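Local coordinates for serine-rich Repeat Adhesion Glycoprotein (Srr1) (Streptococcus agalactiae, PDB 4MBO) that probably mediates attachment of the bacterium to its host by binding fibrinogen, as a surface-exposed serine-rich repeat glycoprotein, at residues I190-P195 / D242-N247; I271-N276 / T282-L287. One frame throughout, in Å; residues are numbered along the deposited sequence.

Interactions 1 and 2 follow each other in series: neither encloses nor crosses the other. From the N terminus, strand 186-202 contributes residues 190-195. The chain then runs through 46 residues, including strands 210-215 and 229-235, before the loop 242-247 returns to close interaction 1 on that strand. Interaction 2 opens later, with residues 271-276 on strand 269-272, and closes after five residues on strand 283-290. The two contacts share a sheet, because strands 186-202 and 283-290 are antiparallel neighbours: Ile-193 N lies 2.8 Å from Tyr-284 O. Interaction 1 therefore ties a loop to that sheet, whereas interaction 2 packs it against a second one.

Interaction 1: I190-P195 / D242-N247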
ATOM      1  N   ILE A 190      -4.410   6.718  -6.959  1.00 13.52           N
ATOM      2  CA  ILE A 190      -5.824   6.440  -7.135  1.00 13.27           C
ATOM      3  C   ILE A 190      -6.696   7.461  -6.426  1.00 13.29           C
ATOM      4  O   ILE A 190      -6.415   7.865  -5.287  1.00 13.90           O
ATOM      5  CB  ILE A 190      -6.165   5.025  -6.658  1.00 14.59           C
ATOM      6  CG1 ILE A 190      -5.362   4.019  -7.464  1.00 15.53           C
ATOM      7  CG2 ILE A 190      -7.666   4.762  -6.833  1.00 14.82           C
ATOM      8  CD1 ILE A 190      -5.724   2.574  -7.210  1.00 17.19           C
ATOM      9  N   THR A 191      -7.745   7.901  -7.130  1.00 12.74           N
ATOM     10  CA  THR A 191      -8.689   8.846  -6.634  1.00 13.11           C
ATOM     11  C   THR A 191     -10.069   8.227  -6.538  1.00 13.23           C
ATOM     12  O   THR A 191     -10.551   7.626  -7.522  1.00 14.17           O
ATOM     13  CB  THR A 191      -8.768  10.083  -7.567  1.00 13.37           C
ATOM     14  OG1 THR A 191      -7.471  10.718  -7.621  1.00 14.47           O
ATOM     15  CG2 THR A 191      -9.738  11.095  -7.015  1.00 14.80           C
ATOM     16  N   GLN A 192     -10.693   8.353  -5.368  1.00 13.26           N
ATOM     17  CA  GLN A 192     -12.081   7.923  -5.185  1.00 13.73           C
ATOM     18  C   GLN A 192     -12.968   9.160  -5.215  1.00 13.34           C
ATOM     19  O   GLN A 192     -12.759  10.112  -4.459  1.00 13.84           O
ATOM     20  CB  GLN A 192     -12.292   7.203  -3.885  1.00 14.66           C
ATOM     21  CG  GLN A 192     -11.517   5.905  -3.785  1.00 15.17           C
ATOM     22  CD  GLN A 192     -11.598   5.310  -2.392  1.00 15.95           C
ATOM     23  OE1 GLN A 192     -11.746   6.043  -1.389  1.00 17.38           O
ATOM     24  NE2 GLN A 192     -11.459   3.990  -2.305  1.00 16.96           N
ATOM     25  N   ILE A 193     -13.944   9.143  -6.118  1.00 13.85           N
ATOM     26  CA  ILE A 193     -14.919  10.211  -6.258  1.00 14.11           C
ATOM     27  C   ILE A 193     -16.205   9.687  -5.607  1.00 14.44           C
ATOM     28  O   ILE A 193     -16.726   8.645  -5.976  1.00 14.36           O
ATOM     29  CB  ILE A 193     -15.135  10.574  -7.738  1.00 16.25           C
ATOM     30  CG1 ILE A 193     -13.870  11.243  -8.308  1.00 17.90           C
ATOM     31  CG2 ILE A 193     -16.349  11.457  -7.956  1.00 16.64           C
ATOM     32  CD1 ILE A 193     -12.937  10.289  -8.961  1.00 19.75           C
ATOM     33  N   ASN A 194     -16.703  10.407  -4.605  1.00 15.11           N
ATOM     34  CA  ASN A 194     -17.839   9.972  -3.804  1.00 15.87           C
ATOM     35  C   ASN A 194     -17.563   8.687  -3.014  1.00 16.32           C
ATOM     36  O   ASN A 194     -18.388   7.773  -2.996  1.00 17.33           O
ATOM     37  CB  ASN A 194     -19.128   9.822  -4.630  1.00 16.42           C
ATOM     38  CG  ASN A 194     -20.392   9.772  -3.748  1.00 17.84           C
ATOM     39  OD1 ASN A 194     -20.379  10.147  -2.567  1.00 17.43           O
ATOM     40  ND2 ASN A 194     -21.483   9.288  -4.323  1.00 19.13           N
ATOM     41  N   PRO A 195     -16.429   8.626  -2.308  1.00 15.75           N
ATOM     42  CA  PRO A 195     -16.195   7.437  -1.489  1.00 16.76           C
ATOM     43  C   PRO A 195     -17.215   7.245  -0.344  1.00 18.45           C
ATOM     44  O   PRO A 195     -17.389   6.122   0.171  1.00 20.03           O
ATOM     45  CB  PRO A 195     -14.795   7.687  -0.900  1.00 16.53           C
ATOM     46  CG  PRO A 195     -14.608   9.140  -0.942  1.00 17.25           C
ATOM     47  CD  PRO A 195     -15.302   9.575  -2.224  1.00 16.25           C
ATOM     48  N   ASP A 242     -10.409   1.413   1.809  1.00 17.28           N
ATOM     49  CA  ASP A 242      -9.707   2.617   2.187  1.00 16.55           C
ATOM     50  C   ASP A 242      -8.257   2.593   1.655  1.00 16.46           C
ATOM     51  O   ASP A 242      -7.654   3.637   1.385  1.00 16.72           O
ATOM     52  CB  ASP A 242      -9.722   2.772   3.715  1.00 17.34           C
ATOM     53  CG  ASP A 242     -11.140   2.912   4.309  1.00 18.58           C
ATOM     54  OD1 ASP A 242     -12.034   3.503   3.638  1.00 20.30           O
ATOM     55  OD2 ASP A 242     -11.351   2.431   5.435  1.00 19.36           O
ATOM     56  N   SER A 243      -7.662   1.398   1.522  1.00 16.24           N
ATOM     57  CA  SER A 243      -6.305   1.318   0.955  1.00 15.91           C
ATOM     58  C   SER A 243      -6.285   1.517  -0.543  1.00 15.04           C
ATOM     59  O   SER A 243      -5.255   1.871  -1.099  1.00 15.65           O
ATOM     60  CB  SER A 243      -5.666  -0.045   1.222  1.00 16.65           C
ATOM     61  OG  SER A 243      -6.337  -1.027   0.460  1.00 15.90           O
ATOM     62  N   MET A 244      -7.425   1.276  -1.194  1.00 15.77           N
ATOM     63  CA  MET A 244      -7.557   1.373  -2.626  1.00 15.39           C
ATOM     64  C   MET A 244      -6.792   0.291  -3.376  1.00 16.28           C
ATOM     65  O   MET A 244      -6.726   0.327  -4.595  1.00 17.13           O
ATOM     66  CB  MET A 244      -7.198   2.771  -3.133  1.00 15.63           C
ATOM     67  CG  MET A 244      -7.826   3.870  -2.327  1.00 15.67           C
ATOM     68  SD  MET A 244      -7.729   5.458  -3.172  1.00 16.33           S
ATOM     69  CE  MET A 244      -8.331   6.531  -1.882  1.00 16.24           C
ATOM     70  N   ASP A 245      -6.241  -0.688  -2.655  1.00 16.07           N
ATOM     71  CA  ASP A 245      -5.543  -1.802  -3.301  1.00 17.13           C
ATOM     72  C   ASP A 245      -6.499  -2.968  -3.325  1.00 19.37           C
ATOM     73  O   ASP A 245      -6.580  -3.750  -2.381  1.00 22.72           O
ATOM     74  CB  ASP A 245      -4.273  -2.168  -2.557  1.00 17.48           C
ATOM     75  CG  ASP A 245      -3.329  -3.036  -3.401  1.00 18.39           C
ATOM     76  OD1 ASP A 245      -3.783  -3.545  -4.462  1.00 20.23           O
ATOM     77  OD2 ASP A 245      -2.168  -3.246  -2.992  1.00 18.27           O
ATOM     78  N   GLN A 246      -7.262  -3.065  -4.403  1.00 20.50           N
ATOM     79  CA  GLN A 246      -8.259  -4.125  -4.483  1.00 21.29           C
ATOM     80  C   GLN A 246      -8.373  -4.615  -5.934  1.00 21.18           C
ATOM     81  O   GLN A 246      -7.728  -4.101  -6.828  1.00 20.97           O
ATOM     82  CB  GLN A 246      -9.600  -3.622  -3.924  1.00 21.61           C
ATOM     83  CG  GLN A 246     -10.086  -2.327  -4.584  1.00 20.09           C
ATOM     84  CD  GLN A 246     -11.363  -1.744  -3.948  1.00 19.16           C
ATOM     85  OE1 GLN A 246     -11.364  -0.644  -3.415  1.00 20.60           O
ATOM     86  NE2 GLN A 246     -12.438  -2.505  -3.992  1.00 19.21           N
ATOM     87  N   ASN A 247      -9.177  -5.647  -6.124  1.00 23.07           N
ATOM     88  CA  ASN A 247      -9.334  -6.237  -7.436  1.00 24.03           C
ATOM     89  C   ASN A 247     -10.293  -5.382  -8.256  1.00 23.98           C
ATOM     90  O   ASN A 247     -11.508  -5.447  -8.062  1.00 25.55           O
ATOM     91  CB  ASN A 247      -9.870  -7.654  -7.307  1.00 27.07           C
ATOM     92  CG  ASN A 247     -10.059  -8.309  -8.649  1.00 28.22           C
ATOM     93  OD1 ASN A 247      -9.561  -7.827  -9.654  1.00 29.23           O
ATOM     94  ND2 ASN A 247     -10.741  -9.426  -8.661  1.00 34.18           N
TER
HETATM   95  O   HOH W   1     -10.877   1.955  -4.386  1.00 18.60           O
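The thioether of Met-244 lies against Ile-190 and Gln-192, a buried packing contact of a loop on strand 186-202, with no direct hydrogen bond between the segments. The loop, between strands 229-235 and 254-255, rests on the sheet face turned from the second sheet; Thr-191 and Ile-193 point the other way, toward Ile-213 and Thr-211. Met-244 has a left-handed backbone (phi 69°), and its side chain, extended beyond CG, runs past Ile-190, with SD 3.7 Å from Ile-190 CG2. SD also lies 3.5 Å from Ile-190 O. At the tip, CE meets the amide of Gln-192, 3.5 Å from its OE1, and behind it Met-244 CG is 3.6 Å from Gln-192 NE2, so the thioether runs alongside the amide. With CG anti to its carbonyl carbon (chi1 -64°), Gln-192 extends from the strand to meet Met-244 from the opposite direction. A water accepts from Gln-192 NE2 (3.0 Å) and donates to Gln-246 OE1 (2.8 Å), joining strand and loop indirectly. Gln-192 NE2 also donates to Thr-241 O, and OE1 accepts from Arg-174, which in turn forms a salt bridge with Asp-242. Three partners thus fix which way the buried amide is turned, and a polar group can flank the sulfur without leaving its own donors and acceptor unmet.

Interaction 2: I271-N276 / T282-L287; sequences IDWKTN and TSYVVL
The indole of Trp-273 is sandwiched between a tyrosine ring and an isoleucine methyl from its own segment. Over one face the six-membered ring forms an offset stack with Tyr-284, the centroids 4.5 Å apart and the planes only 11° from parallel. The overlap is partial: Trp-273 CZ3 sits over the Tyr-284 ring on the CG side, 3.7 Å from CG, and Trp-273 CH2 reaches Tyr-284 CB at 3.8 Å. Ile-271 CG2 covers the opposite face, near the rim. Each ring leaves its backbone with CG anti to the carbonyl carbon (chi1 -63° for Trp-273, -62° for Tyr-284), and the two, entering from opposing segments, overlap flat rather than meeting end on. Strands 269-272 and 283-290 belong to different antiparallel sheets that face each other as a beta sandwich, and this contact lies in the core between them. There Val-286 CG2 approaches the indole edge, 4.0 Å from Trp-273 CH2, and meets Ile-271 CD1 tip to tip at 3.9 Å. Tyr-260 adds edge-to-face contacts to both rings, while Trp-273 NE1 is hydrogen-bonded to Thr-211 OG1, which ties the indole to strand 210-215. Asp-272 OD1 accepts from Lys-274 N (2.8 Å) in an Asx turn that spans Trp-273.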
ATOM      1  N   ILE A 271     -11.139  16.123 -15.593  1.00 12.63           N
ATOM      2  CA  ILE A 271     -12.236  15.244 -15.977  1.00 13.32           C
ATOM      3  C   ILE A 271     -13.560  15.927 -15.717  1.00 14.54           C
ATOM      4  O   ILE A 271     -13.870  16.244 -14.576  1.00 15.04           O
ATOM      5  CB  ILE A 271     -12.225  13.936 -15.155  1.00 14.05           C
ATOM      6  CG1 ILE A 271     -10.909  13.203 -15.393  1.00 15.32           C
ATOM      7  CG2 ILE A 271     -13.384  13.050 -15.570  1.00 15.34           C
ATOM      8  CD1 ILE A 271     -10.579  12.160 -14.322  1.00 16.43           C
ATOM      9  N   ASP A 272     -14.351  16.129 -16.778  1.00 15.46           N
ATOM     10  CA  ASP A 272     -15.711  16.689 -16.684  1.00 16.06           C
ATOM     11  C   ASP A 272     -16.666  15.505 -16.459  1.00 16.12           C
ATOM     12  O   ASP A 272     -16.725  14.592 -17.291  1.00 16.65           O
ATOM     13  CB  ASP A 272     -16.041  17.350 -18.022  1.00 18.23           C
ATOM     14  CG  ASP A 272     -17.397  18.021 -18.077  1.00 19.94           C
ATOM     15  OD1 ASP A 272     -18.239  17.911 -17.154  1.00 19.92           O
ATOM     16  OD2 ASP A 272     -17.634  18.668 -19.157  1.00 22.74           O
ATOM     17  N   TRP A 273     -17.369  15.500 -15.331  1.00 15.33           N
ATOM     18  CA  TRP A 273     -18.329  14.424 -15.044  1.00 15.22           C
ATOM     19  C   TRP A 273     -19.643  14.563 -15.816  1.00 17.54           C
ATOM     20  O   TRP A 273     -20.511  13.699 -15.719  1.00 17.83           O
ATOM     21  CB  TRP A 273     -18.542  14.249 -13.557  1.00 15.27           C
ATOM     22  CG  TRP A 273     -17.289  13.836 -12.849  1.00 14.43           C
ATOM     23  CD1 TRP A 273     -16.609  14.569 -11.924  1.00 15.00           C
ATOM     24  CD2 TRP A 273     -16.577  12.590 -12.983  1.00 14.06           C
ATOM     25  NE1 TRP A 273     -15.527  13.859 -11.465  1.00 14.96           N
ATOM     26  CE2 TRP A 273     -15.452  12.666 -12.149  1.00 13.87           C
ATOM     27  CE3 TRP A 273     -16.748  11.449 -13.774  1.00 15.07           C
ATOM     28  CZ2 TRP A 273     -14.520  11.627 -12.044  1.00 14.28           C
ATOM     29  CZ3 TRP A 273     -15.799  10.415 -13.681  1.00 14.53           C
ATOM     30  CH2 TRP A 273     -14.720  10.517 -12.817  1.00 14.38           C
ATOM     31  N   LYS A 274     -19.774  15.660 -16.542  1.00 17.85           N
ATOM     32  CA  LYS A 274     -20.908  15.857 -17.484  1.00 20.46           C
ATOM     33  C   LYS A 274     -22.261  15.956 -16.813  1.00 22.04           C
ATOM     34  O   LYS A 274     -23.312  15.689 -17.452  1.00 23.17           O
ATOM     35  CB  LYS A 274     -20.958  14.755 -18.527  1.00 22.60           C
ATOM     36  CG  LYS A 274     -19.669  14.493 -19.263  1.00 25.88           C
ATOM     37  CD  LYS A 274     -19.910  13.455 -20.339  1.00 30.85           C
ATOM     38  CE  LYS A 274     -18.628  12.883 -20.896  1.00 35.96           C
ATOM     39  NZ  LYS A 274     -17.676  13.884 -21.457  1.00 40.75           N
ATOM     40  N   THR A 275     -22.248  16.376 -15.557  1.00 19.53           N
ATOM     41  CA  THR A 275     -23.458  16.557 -14.753  1.00 20.08           C
ATOM     42  C   THR A 275     -23.162  17.398 -13.562  1.00 19.95           C
ATOM     43  O   THR A 275     -22.001  17.527 -13.168  1.00 18.95           O
ATOM     44  CB  THR A 275     -24.042  15.199 -14.267  1.00 22.40           C
ATOM     45  OG1 THR A 275     -25.270  15.430 -13.535  1.00 25.36           O
ATOM     46  CG2 THR A 275     -23.037  14.454 -13.400  1.00 22.66           C
ATOM     47  N   ASN A 276     -24.200  18.048 -13.013  1.00 20.83           N
ATOM     48  CA  ASN A 276     -24.042  18.754 -11.764  1.00 22.06           C
ATOM     49  C   ASN A 276     -24.495  17.903 -10.542  1.00 21.42           C
ATOM     50  O   ASN A 276     -24.455  18.373  -9.413  1.00 21.41           O
ATOM     51  CB  ASN A 276     -24.826  20.070 -11.793  1.00 23.67           C
ATOM     52  CG  ASN A 276     -26.313  19.837 -11.772  1.00 27.77           C
ATOM     53  OD1 ASN A 276     -26.814  18.972 -12.479  1.00 27.38           O
ATOM     54  ND2 ASN A 276     -27.018  20.559 -10.917  1.00 31.03           N
ATOM     55  N   THR A 282     -23.561   6.086  -6.836  1.00 20.48           N
ATOM     56  CA  THR A 282     -22.558   6.141  -7.875  1.00 20.56           C
ATOM     57  C   THR A 282     -21.258   6.697  -7.327  1.00 18.46           C
ATOM     58  O   THR A 282     -21.228   7.843  -6.829  1.00 17.90           O
ATOM     59  CB  THR A 282     -22.990   7.064  -9.023  1.00 21.54           C
ATOM     60  OG1 THR A 282     -24.149   6.516  -9.652  1.00 25.68           O
ATOM     61  CG2 THR A 282     -21.903   7.241 -10.050  1.00 21.99           C
ATOM     62  N   SER A 283     -20.203   5.893  -7.412  1.00 17.68           N
ATOM     63  CA  SER A 283     -18.852   6.345  -7.079  1.00 16.07           C
ATOM     64  C   SER A 283     -17.945   6.046  -8.267  1.00 15.50           C
ATOM     65  O   SER A 283     -18.233   5.144  -9.081  1.00 16.49           O
ATOM     66  CB  SER A 283     -18.315   5.653  -5.828  1.00 16.93           C
ATOM     67  OG  SER A 283     -19.137   5.923  -4.690  1.00 17.35           O
ATOM     68  N   TYR A 284     -16.908   6.847  -8.452  1.00 14.57           N
ATOM     69  CA  TYR A 284     -15.944   6.592  -9.503  1.00 15.11           C
ATOM     70  C   TYR A 284     -14.560   6.440  -8.890  1.00 15.36           C
ATOM     71  O   TYR A 284     -14.272   6.974  -7.825  1.00 15.46           O
ATOM     72  CB  TYR A 284     -15.886   7.711 -10.540  1.00 15.48           C
ATOM     73  CG  TYR A 284     -17.172   7.922 -11.294  1.00 15.88           C
ATOM     74  CD1 TYR A 284     -17.539   7.075 -12.322  1.00 17.36           C
ATOM     75  CD2 TYR A 284     -18.019   8.954 -10.962  1.00 17.04           C
ATOM     76  CE1 TYR A 284     -18.725   7.228 -13.001  1.00 19.44           C
ATOM     77  CE2 TYR A 284     -19.194   9.153 -11.657  1.00 19.06           C
ATOM     78  CZ  TYR A 284     -19.548   8.290 -12.667  1.00 20.88           C
ATOM     79  OH  TYR A 284     -20.743   8.477 -13.340  1.00 23.65           O
ATOM     80  N   VAL A 285     -13.730   5.641  -9.541  1.00 14.61           N
ATOM     81  CA  VAL A 285     -12.342   5.471  -9.157  1.00 14.09           C
ATOM     82  C   VAL A 285     -11.515   5.831 -10.398  1.00 14.64           C
ATOM     83  O   VAL A 285     -11.704   5.270 -11.476  1.00 16.29           O
ATOM     84  CB  VAL A 285     -12.055   4.056  -8.701  1.00 16.27           C
ATOM     85  CG1 VAL A 285     -10.609   3.938  -8.312  1.00 16.69           C
ATOM     86  CG2 VAL A 285     -12.981   3.654  -7.555  1.00 17.45           C
ATOM     87  N   VAL A 286     -10.590   6.772 -10.237  1.00 13.70           N
ATOM     88  CA  VAL A 286      -9.689   7.179 -11.297  1.00 14.03           C
ATOM     89  C   VAL A 286      -8.298   6.674 -10.945  1.00 13.61           C
ATOM     90  O   VAL A 286      -7.734   7.045  -9.888  1.00 13.89           O
ATOM     91  CB  VAL A 286      -9.637   8.700 -11.483  1.00 14.08           C
ATOM     92  CG1 VAL A 286      -8.629   9.019 -12.588  1.00 14.53           C
ATOM     93  CG2 VAL A 286     -11.019   9.253 -11.780  1.00 14.87           C
ATOM     94  N   LEU A 287      -7.733   5.800 -11.768  1.00 14.09           N
ATOM     95  CA  LEU A 287      -6.403   5.280 -11.529  1.00 14.85           C
ATOM     96  C   LEU A 287      -5.442   5.970 -12.470  1.00 15.92           C
ATOM     97  O   LEU A 287      -5.665   5.988 -13.678  1.00 16.97           O
ATOM     98  CB  LEU A 287      -6.335   3.786 -11.750  1.00 16.96           C
ATOM     99  CG  LEU A 287      -7.266   2.927 -10.879  1.00 17.63           C
ATOM    100  CD1 LEU A 287      -8.629   2.752 -11.493  1.00 18.95           C
ATOM    101  CD2 LEU A 287      -6.591   1.577 -10.699  1.00 22.27           C
TER